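PDB 5UGZ: putative thioesterase from Escherichia coli, which probably acts as a type II thioesterase that hydrolytically releases intermediates from the colibactin NRPS/PKS assembly line. Local coordinates for residues L142-M148 / F171-K176. Residues are numbered along the deposited sequence; the frame is centred on the assembly and turned at random.
Sequences LPDQAFM and FTPIIK
Lys176 reaches across Phe147 to the start of helix 144-154. Lys176 CB lies over one face of the Phe147 ring, 4.0 Å from Phe147 CE2. With CG anti to the backbone N (chi1 -158°), Lys176 CG sits 3.9 Å from the Phe147 ring centroid and 8° off the normal, a CH-pi contact over the ring centre. The extended chain then carries CD and CE past Asp144 OD1, and CE also passes Leu142 O. At the tip, Lys176 NZ donates to Leu142 O at 2.7 Å, in the carbonyl plane with a C=O...N angle of 160°. This bond fixes the ammonium group beside the helix N-terminus, where Pro143 is the N-cap residue; Asp144 OD1 supplies the salt-bridge partner, at a refined separation too short to be taken literally. Nearby, Thr172 CG2 lies 3.7 Å from Asp144 CG, while Met148, bent at chi2 and chi3, brings SD to 3.9 Å from Ile175 CG2 and CE to 4.0 Å from Phe171 CE2. The Phe147 ring also meets Tyr179 edge-to-face. The two helices pack at an inclined angle within the helical insertion between strands 121-125 and 198-203, consistent with the lid of an alpha/beta-hydrolase thioesterase.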
loop_
_atom_site.group_PDB
_atom_site.type_symbol
_atom_site.label_atom_id
_atom_site.label_comp_id
_atom_site.label_asym_id
_atom_site.label_seq_id
_atom_site.Cartn_x
_atom_site.Cartn_y
_atom_site.Cartn_z
ATOM N N LEU A 142 -21.537 6.780 5.093
ATOM C CA LEU A 142 -21.909 8.117 5.514
ATOM C C LEU A 142 -22.115 9.025 4.304
ATOM O O LEU A 142 -21.410 8.900 3.295
ATOM C CB LEU A 142 -20.828 8.723 6.400
ATOM C CG LEU A 142 -20.717 8.256 7.846
ATOM C CD1 LEU A 142 -19.361 8.644 8.395
ATOM C CD2 LEU A 142 -21.826 8.864 8.677
ATOM N N PRO A 143 -23.079 9.951 4.382
ATOM C CA PRO A 143 -23.165 11.016 3.376
ATOM C C PRO A 143 -21.787 11.605 3.114
ATOM O O PRO A 143 -20.932 11.646 4.001
ATOM C CB PRO A 143 -24.097 12.038 4.030
ATOM C CG PRO A 143 -24.933 11.228 4.958
ATOM C CD PRO A 143 -24.118 10.074 5.419
ATOM N N ASP A 144 -21.573 12.064 1.876
ATOM C CA ASP A 144 -20.240 12.505 1.482
ATOM C C ASP A 144 -19.702 13.560 2.437
ATOM O O ASP A 144 -18.542 13.496 2.856
ATOM C CB ASP A 144 -20.253 13.034 0.046
ATOM C CG ASP A 144 -20.461 11.931 -0.991
ATOM O OD1 ASP A 144 -20.347 10.735 -0.654
ATOM O OD2 ASP A 144 -20.741 12.268 -2.157
ATOM N N GLN A 145 -20.535 14.526 2.814
ATOM C CA GLN A 145 -20.069 15.602 3.679
ATOM C C GLN A 145 -19.606 15.070 5.030
ATOM O O GLN A 145 -18.556 15.477 5.545
ATOM C CB GLN A 145 -21.178 16.628 3.871
ATOM C CG GLN A 145 -20.800 17.718 4.844
ATOM C CD GLN A 145 -20.388 18.975 4.139
ATOM O OE1 GLN A 145 -19.209 19.165 3.814
ATOM N NE2 GLN A 145 -21.363 19.846 3.872
ATOM N N ALA A 146 -20.387 14.166 5.626
ATOM C CA ALA A 146 -20.025 13.597 6.921
ATOM C C ALA A 146 -18.811 12.672 6.824
ATOM O O ALA A 146 -17.993 12.622 7.750
ATOM C CB ALA A 146 -21.225 12.852 7.502
ATOM N N PHE A 147 -18.687 11.926 5.723
ATOM C CA PHE A 147 -17.524 11.068 5.515
ATOM C C PHE A 147 -16.235 11.885 5.521
ATOM O O PHE A 147 -15.313 11.611 6.297
ATOM C CB PHE A 147 -17.686 10.299 4.197
ATOM C CG PHE A 147 -16.493 9.460 3.821
ATOM C CD1 PHE A 147 -16.296 8.208 4.392
ATOM C CD2 PHE A 147 -15.579 9.913 2.881
ATOM C CE1 PHE A 147 -15.190 7.428 4.048
ATOM C CE2 PHE A 147 -14.472 9.139 2.533
ATOM C CZ PHE A 147 -14.282 7.895 3.115
ATOM N N MET A 148 -16.164 12.918 4.680
ATOM C CA MET A 148 -14.927 13.679 4.550
ATOM C C MET A 148 -14.561 14.391 5.842
ATOM O O MET A 148 -13.371 14.550 6.140
ATOM C CB MET A 148 -15.041 14.679 3.407
ATOM C CG MET A 148 -15.215 14.022 2.043
ATOM S SD MET A 148 -13.837 12.935 1.632
ATOM C CE MET A 148 -12.484 14.107 1.639
ATOM N N PHE A 171 -12.760 14.779 -5.803
ATOM C CA PHE A 171 -11.933 13.840 -5.056
ATOM C C PHE A 171 -12.752 12.910 -4.171
ATOM O O PHE A 171 -12.364 11.761 -3.953
ATOM C CB PHE A 171 -10.931 14.635 -4.221
ATOM C CG PHE A 171 -10.140 13.821 -3.247
ATOM C CD1 PHE A 171 -9.226 12.879 -3.683
ATOM C CD2 PHE A 171 -10.267 14.046 -1.885
ATOM C CE1 PHE A 171 -8.470 12.142 -2.772
ATOM C CE2 PHE A 171 -9.520 13.322 -0.975
ATOM C CZ PHE A 171 -8.624 12.367 -1.418
ATOM N N THR A 172 -13.884 13.371 -3.662
ATOM C CA THR A 172 -14.602 12.592 -2.657
ATOM C C THR A 172 -15.002 11.203 -3.136
ATOM O O THR A 172 -14.739 10.226 -2.411
ATOM C CB THR A 172 -15.800 13.411 -2.176
ATOM O OG1 THR A 172 -15.314 14.437 -1.306
ATOM C CG2 THR A 172 -16.788 12.523 -1.421
ATOM N N PRO A 173 -15.622 11.028 -4.307
ATOM C CA PRO A 173 -15.985 9.668 -4.744
ATOM C C PRO A 173 -14.809 8.708 -4.770
ATOM O O PRO A 173 -14.982 7.519 -4.492
ATOM C CB PRO A 173 -16.548 9.889 -6.153
ATOM C CG PRO A 173 -16.925 11.309 -6.201
ATOM C CD PRO A 173 -16.002 12.050 -5.293
ATOM N N ILE A 174 -13.613 9.193 -5.101
ATOM C CA ILE A 174 -12.462 8.310 -5.249
ATOM C C ILE A 174 -12.023 7.759 -3.894
ATOM O O ILE A 174 -11.914 6.544 -3.718
ATOM C CB ILE A 174 -11.321 9.047 -5.971
ATOM C CG1 ILE A 174 -11.744 9.368 -7.416
ATOM C CG2 ILE A 174 -10.060 8.222 -5.949
ATOM C CD1 ILE A 174 -11.026 10.575 -7.991
ATOM N N ILE A 175 -11.795 8.642 -2.913
ATOM C CA ILE A 175 -11.361 8.207 -1.583
ATOM C C ILE A 175 -12.453 7.407 -0.869
ATOM O O ILE A 175 -12.151 6.483 -0.104
ATOM C CB ILE A 175 -10.883 9.425 -0.747
ATOM C CG1 ILE A 175 -10.469 8.999 0.673
ATOM C CG2 ILE A 175 -11.924 10.530 -0.712
ATOM C CD1 ILE A 175 -9.329 9.827 1.271
ATOM N N LYS A 176 -13.729 7.727 -1.115
ATOM C CA LYS A 176 -14.823 6.977 -0.500
ATOM C C LYS A 176 -14.889 5.558 -1.041
ATOM O O LYS A 176 -15.161 4.609 -0.292
ATOM C CB LYS A 176 -16.149 7.695 -0.739
ATOM C CG LYS A 176 -17.232 7.338 0.247
ATOM C CD LYS A 176 -18.464 8.167 -0.031
ATOM C CE LYS A 176 -19.451 8.122 1.119
ATOM N NZ LYS A 176 -20.720 8.777 0.709
#